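Local structure of 303aa long hypothetical esterase (Sulfolobus tokodaii, 3AIN) at residues S42-R47 and A132-F137; L49-S54 and L103-S108; G72-I77 and A140-F145; P198-D203 and F242-A247; I65-I70 and K78-Y83. The protein probably hydrolyses carboxylic esters, as a thermostable carboxylesterase of the hormone-sensitive-lipase-like group with an alpha/beta-hydrolase fold. The protein carries 1 engineered substitution. All blocks are in the same frame, centred on the assembly; numbering follows the deposited sequence.

Overall arrangement
Contacts 1 and 2 both use helix 43-54, which lies against two loops of the hydrolase body. Contact 1 is a surface contact held by charge. Contacts 2 to 5 are all partly buried. Contact 2 combines a ring face with an aspartate bonded to its own loop. It meets contact 1 where Leu103 packs on Ile46 and Arg47. Contacts 3 and 5 share strand 76-83: contact 5 pairs it with strand 64-71, and contact 3 sets the turn between them against helix 139-153. Glu107 of contact 2 reaches Arg80 of contact 5 by a salt bridge. Contact 4 joins two loops, largely through backbone and apolar groups, on the opposite side of the chain's centre from contact 5.

Contact 1. Residues S42-R47 and A132-F137; sequences SVEEIR and APENKF
Arg47 grips Glu134 end-on with two nitrogens, one to each carboxylate oxygen. NH1 of Arg47 gives a nearly straight bond to OE2 of Glu134 (3.1 Å, 168°). NH2 of Arg47 reaches OE1 of Glu134 at 2.9 Å. Both oxygens lie near the guanidinium plane, but the carboxylate is turned 46° against it. OE2 is therefore met from above its own plane. The Glu134 chain bends at CG (chi2 86°), which brings the carboxylate round to the arginine. NH2 of Arg47 also lies 2.9 Å from the carbonyl O of Ala132.

Within the helix, NH1 of Arg47 also gives a weak bond, part of a salt bridge, to OE2 of Glu44 (3.0 Å). CG1 of Val43 sits over one face of the guanidinium. NE of Arg47 is bonded to the Val102 carbonyl. At the start of helix 43-54, Ser42 and Glu45 form a capping box.

The two glutamate OE2 atoms, of Glu44 and Glu134, are 3.9 Å apart. The arginine charge between them probably offsets their repulsion.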
# COMPACT_ATOMS: atom_id res chain seq x y z
N SER A 42 -30.76 -15.06 13.57
CA SER A 42 -31.58 -14.45 12.51
C SER A 42 -30.79 -13.34 11.80
O SER A 42 -29.81 -12.82 12.33
CB SER A 42 -32.87 -13.89 13.09
OG SER A 42 -32.63 -12.77 13.94
N VAL A 43 -31.26 -12.91 10.63
CA VAL A 43 -30.65 -11.75 9.97
C VAL A 43 -30.68 -10.53 10.90
O VAL A 43 -29.69 -9.80 11.02
CB VAL A 43 -31.35 -11.43 8.64
CG1 VAL A 43 -30.86 -10.10 8.10
CG2 VAL A 43 -31.09 -12.55 7.62
N GLU A 44 -31.82 -10.28 11.55
CA GLU A 44 -31.91 -9.16 12.50
C GLU A 44 -30.88 -9.30 13.62
O GLU A 44 -30.35 -8.31 14.09
CB GLU A 44 -33.32 -9.04 13.10
CG GLU A 44 -34.38 -8.56 12.14
CD GLU A 44 -34.01 -7.27 11.40
OE1 GLU A 44 -33.31 -6.41 11.97
OE2 GLU A 44 -34.40 -7.14 10.23
N GLU A 45 -30.75 -10.51 14.16
CA GLU A 45 -29.77 -10.74 15.23
C GLU A 45 -28.34 -10.45 14.77
O GLU A 45 -27.55 -9.81 15.48
CB GLU A 45 -29.91 -12.15 15.81
CG GLU A 45 -31.04 -12.23 16.86
CD GLU A 45 -31.25 -13.63 17.42
OE1 GLU A 45 -31.20 -14.60 16.64
OE2 GLU A 45 -31.52 -13.73 18.64
N ILE A 46 -28.02 -10.84 13.54
CA ILE A 46 -26.70 -10.58 13.01
C ILE A 46 -26.48 -9.10 12.72
O ILE A 46 -25.41 -8.56 13.00
CB ILE A 46 -26.40 -11.44 11.75
CG1 ILE A 46 -26.43 -12.93 12.13
CG2 ILE A 46 -25.03 -11.07 11.19
CD1 ILE A 46 -26.45 -13.85 10.93
N ARG A 47 -27.51 -8.42 12.21
CA ARG A 47 -27.40 -6.97 11.98
C ARG A 47 -27.15 -6.23 13.28
O ARG A 47 -26.30 -5.34 13.35
CB ARG A 47 -28.66 -6.39 11.32
CG ARG A 47 -28.82 -6.80 9.84
CD ARG A 47 -30.16 -6.33 9.31
NE ARG A 47 -30.27 -6.53 7.85
CZ ARG A 47 -31.40 -6.79 7.22
NH1 ARG A 47 -32.57 -6.71 7.86
NH2 ARG A 47 -31.39 -7.06 5.91
N ALA A 132 -31.00 -6.11 1.27
CA ALA A 132 -31.71 -7.36 1.04
C ALA A 132 -31.78 -8.17 2.34
O ALA A 132 -30.96 -7.97 3.23
CB ALA A 132 -30.97 -8.17 -0.06
N PRO A 133 -32.70 -9.16 2.41
CA PRO A 133 -33.67 -9.56 1.39
C PRO A 133 -34.92 -8.66 1.33
O PRO A 133 -35.73 -8.79 0.39
CB PRO A 133 -34.07 -10.98 1.82
CG PRO A 133 -33.96 -10.95 3.31
CD PRO A 133 -32.75 -10.06 3.59
N GLU A 134 -35.06 -7.74 2.28
CA GLU A 134 -36.22 -6.81 2.27
C GLU A 134 -36.31 -6.03 0.96
O GLU A 134 -37.40 -5.80 0.41
CB GLU A 134 -36.15 -5.83 3.45
CG GLU A 134 -36.36 -6.46 4.81
CD GLU A 134 -35.07 -7.01 5.41
OE1 GLU A 134 -34.03 -6.96 4.71
OE2 GLU A 134 -35.15 -7.73 6.44
N ASN A 135 -35.16 -5.56 0.48
CA ASN A 135 -35.10 -4.78 -0.74
C ASN A 135 -34.14 -5.47 -1.70
O ASN A 135 -32.93 -5.46 -1.47
CB ASN A 135 -34.60 -3.37 -0.44
CG ASN A 135 -35.42 -2.68 0.64
OD1 ASN A 135 -36.48 -2.14 0.36
ND2 ASN A 135 -34.99 -2.81 1.90
N LYS A 136 -34.68 -6.17 -2.69
CA LYS A 136 -33.86 -6.94 -3.64
C LYS A 136 -33.05 -6.02 -4.55
O LYS A 136 -33.41 -4.88 -4.77
CB LYS A 136 -34.79 -7.81 -4.50
CG LYS A 136 -35.46 -8.94 -3.73
CD LYS A 136 -34.76 -10.24 -4.04
CE LYS A 136 -35.23 -11.38 -3.18
NZ LYS A 136 -34.15 -12.41 -3.15
N PHE A 137 -31.96 -6.56 -5.12
CA PHE A 137 -31.36 -5.94 -6.29
C PHE A 137 -32.49 -5.42 -7.20
O PHE A 137 -33.45 -6.14 -7.45
CB PHE A 137 -30.51 -7.01 -7.01
CG PHE A 137 -29.90 -6.55 -8.30
CD1 PHE A 137 -28.68 -5.88 -8.30
CD2 PHE A 137 -30.52 -6.81 -9.52
CE1 PHE A 137 -28.10 -5.45 -9.48
CE2 PHE A 137 -29.94 -6.40 -10.71
CZ PHE A 137 -28.73 -5.73 -10.71

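Contact 2. Residues L49-S54 and L103-S108; sequences LFKQFS and LGDIES
Phe50 and Leu103 make the apolar part of this contact. CB of Leu103 lies over one face of the Phe50 ring, offset toward the rim, 3.9 Å from CZ of Phe50. This is a CH-pi contact. CD1 of Leu103 follows along the same ring, near CE1 and CZ. Where the backbones come close, CB of Ser108 rests 3.5 Å from the carbonyl O of Phe50, and CB of Ser54 packs on the carbonyl O of Ser108.

No hydrogen bond is assigned between the two segments; those of Asp105 close on its own loop. Its OD1 takes the Ser108 hydroxyl at 2.7 Å (OG) and also Ser108 N, both from one face of the carboxylate. Its OD2 takes Glu107 N at 2.9 Å, an Asx turn. OG of Ser54 donates to Lys51 O and is also bonded to Arg59.

The charged contact is looser. The extended Lys51 chain crosses Asp105, with CE 3.3 Å from OD2. NZ of Lys51 stays 4.3 Å from that oxygen. Without the Asp105 carboxylate, as with an alanine here, the amides of Glu107 and Ser108 would probably lose these acceptors and the Ser108 hydroxyl could turn. The lysine charge likely adds only general attraction to a carboxylate already held by three donors.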
# COMPACT_ATOMS: atom_id res chain seq x y z
N LEU A 49 -25.72 -7.68 16.02
CA LEU A 49 -24.35 -8.07 16.39
C LEU A 49 -23.27 -7.21 15.73
O LEU A 49 -22.30 -6.83 16.39
CB LEU A 49 -24.10 -9.55 16.08
CG LEU A 49 -24.65 -10.57 17.06
CD1 LEU A 49 -24.38 -11.96 16.50
CD2 LEU A 49 -23.99 -10.41 18.45
N PHE A 50 -23.46 -6.87 14.46
CA PHE A 50 -22.52 -5.95 13.76
C PHE A 50 -22.39 -4.65 14.55
O PHE A 50 -21.28 -4.12 14.74
CB PHE A 50 -22.98 -5.64 12.33
CG PHE A 50 -22.36 -6.51 11.26
CD1 PHE A 50 -22.40 -7.90 11.35
CD2 PHE A 50 -21.80 -5.92 10.12
CE1 PHE A 50 -21.95 -8.70 10.28
CE2 PHE A 50 -21.33 -6.71 9.06
CZ PHE A 50 -21.39 -8.10 9.16
N LYS A 51 -23.52 -4.08 14.96
CA LYS A 51 -23.51 -2.80 15.69
C LYS A 51 -22.88 -2.97 17.07
O LYS A 51 -22.10 -2.13 17.53
CB LYS A 51 -24.93 -2.25 15.84
CG LYS A 51 -25.65 -2.01 14.50
CD LYS A 51 -26.99 -1.31 14.70
CE LYS A 51 -27.77 -1.33 13.37
NZ LYS A 51 -29.24 -1.17 13.58
N GLN A 52 -23.21 -4.09 17.72
CA GLN A 52 -22.64 -4.36 19.04
C GLN A 52 -21.13 -4.49 18.97
O GLN A 52 -20.41 -3.99 19.83
CB GLN A 52 -23.24 -5.63 19.64
CG GLN A 52 -24.74 -5.54 19.88
CD GLN A 52 -25.31 -6.84 20.39
OE1 GLN A 52 -24.67 -7.50 21.21
NE2 GLN A 52 -26.38 -7.32 19.75
N PHE A 53 -20.66 -5.29 18.00
CA PHE A 53 -19.22 -5.49 17.87
C PHE A 53 -18.51 -4.17 17.58
O PHE A 53 -17.39 -3.97 18.04
CB PHE A 53 -18.89 -6.53 16.80
CG PHE A 53 -18.78 -7.93 17.33
CD1 PHE A 53 -17.73 -8.29 18.16
CD2 PHE A 53 -19.65 -8.92 16.90
CE1 PHE A 53 -17.62 -9.59 18.66
CE2 PHE A 53 -19.57 -10.22 17.41
CZ PHE A 53 -18.55 -10.55 18.29
N SER A 54 -19.15 -3.27 16.85
CA SER A 54 -18.60 -1.96 16.59
C SER A 54 -18.30 -1.16 17.82
O SER A 54 -17.47 -0.35 17.79
CB SER A 54 -19.50 -1.10 15.68
OG SER A 54 -20.44 -0.36 16.37
N LEU A 103 -26.17 -7.11 5.36
CA LEU A 103 -25.74 -6.74 6.70
C LEU A 103 -24.97 -5.43 6.66
O LEU A 103 -24.68 -4.88 5.59
CB LEU A 103 -24.83 -7.82 7.30
CG LEU A 103 -25.44 -9.24 7.20
CD1 LEU A 103 -24.35 -10.23 7.55
CD2 LEU A 103 -26.62 -9.32 8.18
N GLY A 104 -24.60 -4.94 7.84
CA GLY A 104 -23.90 -3.66 7.95
C GLY A 104 -24.77 -2.44 7.74
O GLY A 104 -25.95 -2.55 7.38
N ASP A 105 -24.26 -1.29 8.18
CA ASP A 105 -25.03 -0.07 8.22
C ASP A 105 -24.12 1.05 8.70
O ASP A 105 -22.96 0.82 9.01
CB ASP A 105 -26.18 -0.24 9.21
CG ASP A 105 -25.72 -0.23 10.63
OD1 ASP A 105 -24.95 -1.14 11.00
OD2 ASP A 105 -26.11 0.71 11.35
N ILE A 106 -24.65 2.26 8.76
CA ILE A 106 -23.86 3.43 9.12
C ILE A 106 -23.25 3.30 10.52
O ILE A 106 -22.06 3.60 10.72
CB ILE A 106 -24.72 4.70 9.07
CG1 ILE A 106 -24.86 5.19 7.63
CG2 ILE A 106 -24.14 5.79 9.98
CD1 ILE A 106 -25.95 6.25 7.49
N GLU A 107 -24.01 2.74 11.47
CA GLU A 107 -23.48 2.64 12.82
C GLU A 107 -22.33 1.64 12.94
O GLU A 107 -21.31 1.96 13.54
CB GLU A 107 -24.57 2.33 13.86
CG GLU A 107 -25.81 3.19 13.75
CD GLU A 107 -25.60 4.62 14.23
OE1 GLU A 107 -26.46 5.47 13.93
OE2 GLU A 107 -24.53 4.90 14.80
N SER A 108 -22.50 0.44 12.38
CA SER A 108 -21.47 -0.57 12.52
C SER A 108 -20.20 -0.16 11.77
O SER A 108 -19.11 -0.58 12.12
CB SER A 108 -21.95 -1.97 12.06
OG SER A 108 -22.40 -1.96 10.71

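Contact 3. Residues G72-I77 and A140-F145; sequences GSETNI and AVVDSF
Val142 meets the turn 72-75 with its methyl groups. CG1 of Val142 is 3.4 Å from OG of Ser73 and 3.8 Å from CD of Glu74. CG2 of Val142 comes near OE2 of Glu74. With CG1 anti to the backbone N (chi1 170°), that methyl is the one that touches both polar side chains. The Glu74 chain runs extended past the valine at about a right angle. Its OE1 is held by a salt bridge to Arg130, while the Ser73 hydroxyl is bonded to Asp146.

Asp143 comes next and faces the rest of the loop. CG2 of Thr75 sits against its carboxylate, 3.5 Å from OD1 of Asp143. A water spans the two segments: it donates to OD1 of Asp143 (2.9 Å) and accepts from Glu74 N (3.0 Å). Ile77 packs against the backbone and CB of Asp143. CD1 of Ile77 lies 3.7 Å from the carbonyl O of Asp143 and 4.0 Å from its CB. The buried carboxylate also takes a salt bridge from Arg130, so one arginine serves both Glu74 and Asp143. This charge probably eases the closeness of the two acids.

The whole is the packing of a beta-hairpin turn on a helix that flanks the central sheet of an alpha/beta hydrolase.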
# COMPACT_ATOMS: atom_id res chain seq x y z
N GLY A 72 -33.87 10.24 -2.48
CA GLY A 72 -33.59 9.32 -3.58
C GLY A 72 -34.78 9.15 -4.49
O GLY A 72 -35.88 9.62 -4.20
N SER A 73 -34.55 8.47 -5.61
CA SER A 73 -35.62 8.21 -6.58
C SER A 73 -36.65 7.23 -6.05
O SER A 73 -37.84 7.30 -6.42
CB SER A 73 -35.01 7.72 -7.89
OG SER A 73 -34.38 6.45 -7.72
N GLU A 74 -36.24 6.37 -5.14
CA GLU A 74 -37.14 5.35 -4.60
C GLU A 74 -37.37 5.41 -3.10
O GLU A 74 -38.22 4.69 -2.56
CB GLU A 74 -36.65 3.95 -5.02
CG GLU A 74 -36.67 3.74 -6.53
CD GLU A 74 -36.17 2.37 -6.94
OE1 GLU A 74 -35.82 1.55 -6.06
OE2 GLU A 74 -36.27 2.05 -8.14
N THR A 75 -36.54 6.16 -2.40
CA THR A 75 -36.58 6.19 -0.94
C THR A 75 -35.79 7.40 -0.45
O THR A 75 -35.07 8.05 -1.21
CB THR A 75 -35.99 4.90 -0.34
OG1 THR A 75 -36.31 4.82 1.05
CG2 THR A 75 -34.47 4.90 -0.51
N ASN A 76 -36.00 7.76 0.81
CA ASN A 76 -35.16 8.76 1.43
C ASN A 76 -33.98 8.02 2.07
O ASN A 76 -34.18 7.08 2.83
CB ASN A 76 -35.95 9.52 2.50
CG ASN A 76 -36.96 10.48 1.90
OD1 ASN A 76 -36.71 11.11 0.88
ND2 ASN A 76 -38.09 10.65 2.58
N ILE A 77 -32.77 8.42 1.71
CA ILE A 77 -31.57 7.63 2.01
C ILE A 77 -30.83 8.33 3.15
O ILE A 77 -30.34 9.44 2.97
CB ILE A 77 -30.66 7.60 0.78
CG1 ILE A 77 -31.42 6.98 -0.40
CG2 ILE A 77 -29.34 6.84 1.07
CD1 ILE A 77 -30.83 7.36 -1.73
N ALA A 140 -30.06 -1.57 -3.76
CA ALA A 140 -28.80 -1.05 -3.22
C ALA A 140 -28.07 -0.17 -4.24
O ALA A 140 -27.44 0.81 -3.88
CB ALA A 140 -27.90 -2.21 -2.75
N VAL A 141 -28.10 -0.59 -5.51
CA VAL A 141 -27.46 0.15 -6.58
C VAL A 141 -28.18 1.47 -6.84
O VAL A 141 -27.53 2.52 -7.04
CB VAL A 141 -27.46 -0.69 -7.87
CG1 VAL A 141 -26.92 0.12 -9.05
CG2 VAL A 141 -26.63 -1.94 -7.65
N VAL A 142 -29.50 1.41 -6.90
CA VAL A 142 -30.28 2.63 -7.11
C VAL A 142 -29.95 3.67 -6.02
O VAL A 142 -29.68 4.83 -6.32
CB VAL A 142 -31.79 2.34 -7.12
CG1 VAL A 142 -32.59 3.66 -7.11
CG2 VAL A 142 -32.18 1.52 -8.36
N ASP A 143 -30.03 3.25 -4.75
CA ASP A 143 -29.68 4.15 -3.65
C ASP A 143 -28.24 4.65 -3.73
O ASP A 143 -27.96 5.82 -3.43
CB ASP A 143 -29.90 3.47 -2.30
CG ASP A 143 -31.36 3.22 -2.00
OD1 ASP A 143 -32.21 3.58 -2.84
OD2 ASP A 143 -31.64 2.60 -0.96
N SER A 144 -27.30 3.76 -4.02
CA SER A 144 -25.90 4.17 -4.06
C SER A 144 -25.63 5.22 -5.12
O SER A 144 -24.92 6.20 -4.87
CB SER A 144 -24.97 2.96 -4.22
OG SER A 144 -25.13 2.08 -3.10
N PHE A 145 -26.25 5.05 -6.30
CA PHE A 145 -26.05 6.00 -7.39
C PHE A 145 -26.80 7.30 -7.06
O PHE A 145 -26.30 8.38 -7.30
CB PHE A 145 -26.57 5.43 -8.71
CG PHE A 145 -26.38 6.34 -9.86
CD1 PHE A 145 -25.11 6.79 -10.17
CD2 PHE A 145 -27.46 7.04 -10.36
CE1 PHE A 145 -24.92 7.76 -11.17
CE2 PHE A 145 -27.29 7.95 -11.40
CZ PHE A 145 -26.02 8.34 -11.76
O HOH W 1 -33.52 5.83 -4.05

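Contact 4. Residues P198-D203 and F242-A247; sequences PAVSFD and FSPILA
Ser243 and Pro244 press against the carbonyl of Val200, where two loops of the alpha/beta-hydrolase fold meet. The loop 198-203 follows strand 192-196. The residues 242-247 come before strand 255-260 and include a short 3-10 turn at 244-246. The touching parts of the two loops run nearly at right angles (94°).

CB of Ser243 lies 3.6 Å from the carbonyl O of Val200 and also touches CA of Ser201. Its OG goes further along the loop, to 3.5 Å from CA of Ser201 and 3.2 Å from N of Phe202. The torsion sets OG beside its own backbone N (chi1 -65°), which puts it by these two atoms.

Pro244 adds an apolar edge. CG of its ring is 4.1 Å from CB of Val200, and CD approaches the Val200 carbonyl O. The ring also packs on Asn174, Val178 and Ile181 of helix 171-185. Val200 in turn touches Gln268 and Tyr272 of helix 266-278, so the contact reaches both helices.

At the outer end, CB of Phe202 meets CE2 of Phe242 obliquely at 4.3 Å. CG2 of Ile245 packs on both CB and OG of Ser201. OG of Ser201 donates a hydrogen bond to the carbonyl O of the next residue, Phe202. A backbone hydrogen bond between the loops runs from Ile245 N to Val200 O, 3.2 Å long and nearly straight at 169°.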
# COMPACT_ATOMS: atom_id res chain seq x y z
N PRO A 198 -13.24 -5.81 -3.47
CA PRO A 198 -14.60 -5.74 -4.02
C PRO A 198 -15.09 -7.08 -4.54
O PRO A 198 -14.30 -7.89 -5.02
CB PRO A 198 -14.45 -4.77 -5.20
CG PRO A 198 -13.03 -5.01 -5.65
CD PRO A 198 -12.27 -5.08 -4.31
N ALA A 199 -16.41 -7.23 -4.55
CA ALA A 199 -17.06 -8.27 -5.33
C ALA A 199 -17.38 -7.70 -6.71
O ALA A 199 -18.09 -6.70 -6.83
CB ALA A 199 -18.35 -8.70 -4.63
N VAL A 200 -16.82 -8.31 -7.75
CA VAL A 200 -17.03 -7.79 -9.09
C VAL A 200 -17.67 -8.76 -10.08
O VAL A 200 -18.04 -8.37 -11.18
CB VAL A 200 -15.72 -7.21 -9.67
CG1 VAL A 200 -15.16 -6.10 -8.79
CG2 VAL A 200 -14.67 -8.32 -9.90
N SER A 201 -17.84 -10.03 -9.68
CA SER A 201 -18.44 -10.99 -10.58
C SER A 201 -19.03 -12.15 -9.80
O SER A 201 -18.40 -12.66 -8.87
CB SER A 201 -17.36 -11.51 -11.57
OG SER A 201 -17.94 -12.34 -12.59
N PHE A 202 -20.11 -12.72 -10.33
CA PHE A 202 -20.45 -14.10 -9.98
C PHE A 202 -19.28 -15.00 -10.38
O PHE A 202 -18.71 -14.84 -11.46
CB PHE A 202 -21.70 -14.51 -10.75
CG PHE A 202 -22.16 -15.91 -10.46
CD1 PHE A 202 -21.99 -16.92 -11.39
CD2 PHE A 202 -22.74 -16.22 -9.23
CE1 PHE A 202 -22.47 -18.22 -11.14
CE2 PHE A 202 -23.16 -17.53 -8.96
CZ PHE A 202 -22.94 -18.54 -9.88
N ASP A 203 -18.95 -15.95 -9.54
CA ASP A 203 -17.73 -16.72 -9.70
C ASP A 203 -17.89 -18.17 -9.30
O ASP A 203 -18.22 -18.44 -8.22
CB ASP A 203 -16.63 -16.03 -8.89
CG ASP A 203 -15.25 -16.70 -8.96
OD1 ASP A 203 -15.04 -17.51 -9.79
OD2 ASP A 203 -14.43 -16.35 -8.14
N PHE A 242 -24.80 -5.87 -11.13
CA PHE A 242 -24.42 -6.88 -10.13
C PHE A 242 -22.96 -7.28 -10.33
O PHE A 242 -22.22 -7.44 -9.37
CB PHE A 242 -25.31 -8.14 -10.23
CG PHE A 242 -24.90 -9.27 -9.27
CD1 PHE A 242 -24.75 -9.03 -7.91
CD2 PHE A 242 -24.58 -10.53 -9.76
CE1 PHE A 242 -24.33 -10.05 -7.05
CE2 PHE A 242 -24.12 -11.55 -8.89
CZ PHE A 242 -24.07 -11.32 -7.54
N SER A 243 -22.60 -7.59 -11.58
CA SER A 243 -21.22 -7.98 -11.90
C SER A 243 -20.54 -6.92 -12.76
O SER A 243 -20.58 -7.03 -13.97
CB SER A 243 -21.21 -9.32 -12.67
OG SER A 243 -21.69 -10.39 -11.87
N PRO A 244 -19.89 -5.93 -12.15
CA PRO A 244 -19.40 -4.80 -12.93
C PRO A 244 -18.26 -5.20 -13.87
O PRO A 244 -17.96 -4.47 -14.81
CB PRO A 244 -18.93 -3.79 -11.86
CG PRO A 244 -18.81 -4.61 -10.58
CD PRO A 244 -19.93 -5.61 -10.71
N ILE A 245 -17.65 -6.37 -13.65
CA ILE A 245 -16.65 -6.84 -14.64
C ILE A 245 -17.23 -6.90 -16.07
O ILE A 245 -16.49 -6.81 -17.06
CB ILE A 245 -16.06 -8.25 -14.26
CG1 ILE A 245 -14.73 -8.49 -15.02
CG2 ILE A 245 -17.05 -9.34 -14.61
CD1 ILE A 245 -13.54 -7.79 -14.39
N LEU A 246 -18.54 -7.08 -16.18
CA LEU A 246 -19.22 -7.18 -17.50
C LEU A 246 -19.18 -5.87 -18.29
O LEU A 246 -19.45 -5.85 -19.49
CB LEU A 246 -20.69 -7.58 -17.31
CG LEU A 246 -20.86 -9.00 -16.75
CD1 LEU A 246 -22.35 -9.27 -16.46
CD2 LEU A 246 -20.30 -10.04 -17.77
N ALA A 247 -19.04 -4.75 -17.58
CA ALA A 247 -19.24 -3.44 -18.19
C ALA A 247 -18.02 -3.06 -19.03
O ALA A 247 -16.93 -3.59 -18.82
CB ALA A 247 -19.47 -2.37 -17.09

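Contact 5. Residues I65-I70 and K78-Y83; sequences IEDITI and KARVYY
The Arg80 guanidinium and the Asp67 carboxylate lie nearly coplanar, 12° apart, and meet edge to edge. NE of Arg80 binds OD1 of Asp67 at 2.7 Å, and NH2 binds OD2 at 3.0 Å, both on syn lone pairs. A bend at chi3 (-69°) turns the guanidinium to this side-on grip. CG of Arg80 lies over one face of the Tyr82 ring, and CG1 of Ile65 touches that ring obliquely. OE1 of Glu66 lies at the Tyr83 ring edge, the planes 14° apart. NZ of Lys78 adds a longer salt bridge to OD2 of Asp67, 3.6 Å.

A leucine in place of Arg80 would probably cost Asp67 its two-nitrogen grip, leaving the longer Lys78 bridge, and take the salt-bridge partner from Glu107 and Asp110.

The sheet face opposite Asp67 and Arg80 carries Ile68, Ala79 and Val81. Ile68 and Ile70 touch Trp150 of helix 139-153. Paired backbone bonds join Glu66 to Val81 and Ile68 to Ala79. This is an antiparallel beta hairpin at the edge of the alpha/beta-hydrolase sheet.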
# COMPACT_ATOMS: atom_id res chain seq x y z
N ILE A 65 -19.59 15.82 12.86
CA ILE A 65 -20.47 14.84 12.22
C ILE A 65 -21.89 15.38 12.08
O ILE A 65 -22.46 15.93 13.04
CB ILE A 65 -20.49 13.52 13.01
CG1 ILE A 65 -19.08 12.95 13.11
CG2 ILE A 65 -21.43 12.50 12.34
CD1 ILE A 65 -18.91 11.83 14.14
N GLU A 66 -22.51 15.08 10.94
CA GLU A 66 -23.91 15.43 10.71
C GLU A 66 -24.63 14.22 10.10
O GLU A 66 -24.16 13.67 9.11
CB GLU A 66 -23.96 16.58 9.70
CG GLU A 66 -25.04 17.59 9.96
CD GLU A 66 -24.97 18.73 8.97
OE1 GLU A 66 -23.85 19.00 8.46
OE2 GLU A 66 -26.05 19.23 8.60
N ASP A 67 -25.84 13.93 10.57
CA ASP A 67 -26.69 12.95 9.90
C ASP A 67 -27.65 13.67 8.96
O ASP A 67 -28.26 14.67 9.33
CB ASP A 67 -27.46 12.12 10.91
CG ASP A 67 -26.61 11.01 11.52
OD1 ASP A 67 -25.51 10.79 11.00
OD2 ASP A 67 -27.12 10.24 12.36
N ILE A 68 -27.68 13.24 7.70
CA ILE A 68 -28.52 13.90 6.70
C ILE A 68 -29.45 12.88 6.03
O ILE A 68 -29.32 11.67 6.24
CB ILE A 68 -27.71 14.61 5.59
CG1 ILE A 68 -26.94 13.59 4.76
CG2 ILE A 68 -26.80 15.71 6.16
CD1 ILE A 68 -26.27 14.17 3.51
N THR A 69 -30.48 13.40 5.37
CA THR A 69 -31.36 12.56 4.55
C THR A 69 -31.27 13.00 3.09
O THR A 69 -31.41 14.19 2.76
CB THR A 69 -32.83 12.67 5.00
OG1 THR A 69 -32.95 12.22 6.36
CG2 THR A 69 -33.72 11.81 4.13
N ILE A 70 -30.92 12.05 2.22
CA ILE A 70 -30.77 12.32 0.80
C ILE A 70 -32.03 11.85 0.07
O ILE A 70 -32.53 10.75 0.33
CB ILE A 70 -29.54 11.58 0.21
CG1 ILE A 70 -28.24 12.17 0.78
CG2 ILE A 70 -29.54 11.67 -1.33
CD1 ILE A 70 -27.00 11.35 0.38
N LYS A 78 -30.73 7.68 4.29
CA LYS A 78 -29.94 8.24 5.40
C LYS A 78 -28.46 8.26 5.01
O LYS A 78 -27.96 7.32 4.40
CB LYS A 78 -30.14 7.42 6.67
CG LYS A 78 -29.54 8.09 7.91
CD LYS A 78 -29.90 7.36 9.21
CE LYS A 78 -28.92 7.73 10.31
NZ LYS A 78 -29.54 7.68 11.66
N ALA A 79 -27.74 9.29 5.41
CA ALA A 79 -26.29 9.27 5.27
C ALA A 79 -25.63 10.02 6.41
O ALA A 79 -26.26 10.88 7.05
CB ALA A 79 -25.87 9.88 3.94
N ARG A 80 -24.42 9.60 6.75
CA ARG A 80 -23.69 10.27 7.82
C ARG A 80 -22.48 10.98 7.25
O ARG A 80 -21.70 10.40 6.46
CB ARG A 80 -23.27 9.30 8.93
CG ARG A 80 -22.52 10.02 10.06
CD ARG A 80 -22.39 9.19 11.33
NE ARG A 80 -23.70 9.05 11.97
CZ ARG A 80 -24.05 8.05 12.77
NH1 ARG A 80 -23.15 7.13 13.13
NH2 ARG A 80 -25.32 7.93 13.15
N VAL A 81 -22.39 12.27 7.52
CA VAL A 81 -21.35 13.10 6.94
C VAL A 81 -20.27 13.35 7.99
O VAL A 81 -20.56 13.81 9.10
CB VAL A 81 -21.91 14.47 6.52
CG1 VAL A 81 -20.81 15.34 5.91
CG2 VAL A 81 -23.11 14.29 5.56
N TYR A 82 -19.04 12.96 7.68
CA TYR A 82 -17.89 13.14 8.61
C TYR A 82 -16.98 14.22 8.00
O TYR A 82 -16.45 14.07 6.90
CB TYR A 82 -17.07 11.84 8.78
CG TYR A 82 -17.86 10.63 9.23
CD1 TYR A 82 -17.85 10.22 10.57
CD2 TYR A 82 -18.61 9.87 8.32
CE1 TYR A 82 -18.57 9.08 10.99
CE2 TYR A 82 -19.22 8.69 8.71
CZ TYR A 82 -19.25 8.33 10.05
OH TYR A 82 -19.90 7.20 10.43
N TYR A 83 -16.72 15.26 8.79
CA TYR A 83 -15.73 16.27 8.40
C TYR A 83 -14.40 16.01 9.10
O TYR A 83 -14.38 15.64 10.27
CB TYR A 83 -16.22 17.67 8.82
CG TYR A 83 -17.41 18.16 8.04
CD1 TYR A 83 -17.23 18.97 6.93
CD2 TYR A 83 -18.70 17.86 8.44
CE1 TYR A 83 -18.31 19.44 6.21
CE2 TYR A 83 -19.79 18.36 7.73
CZ TYR A 83 -19.58 19.14 6.62
OH TYR A 83 -20.65 19.62 5.90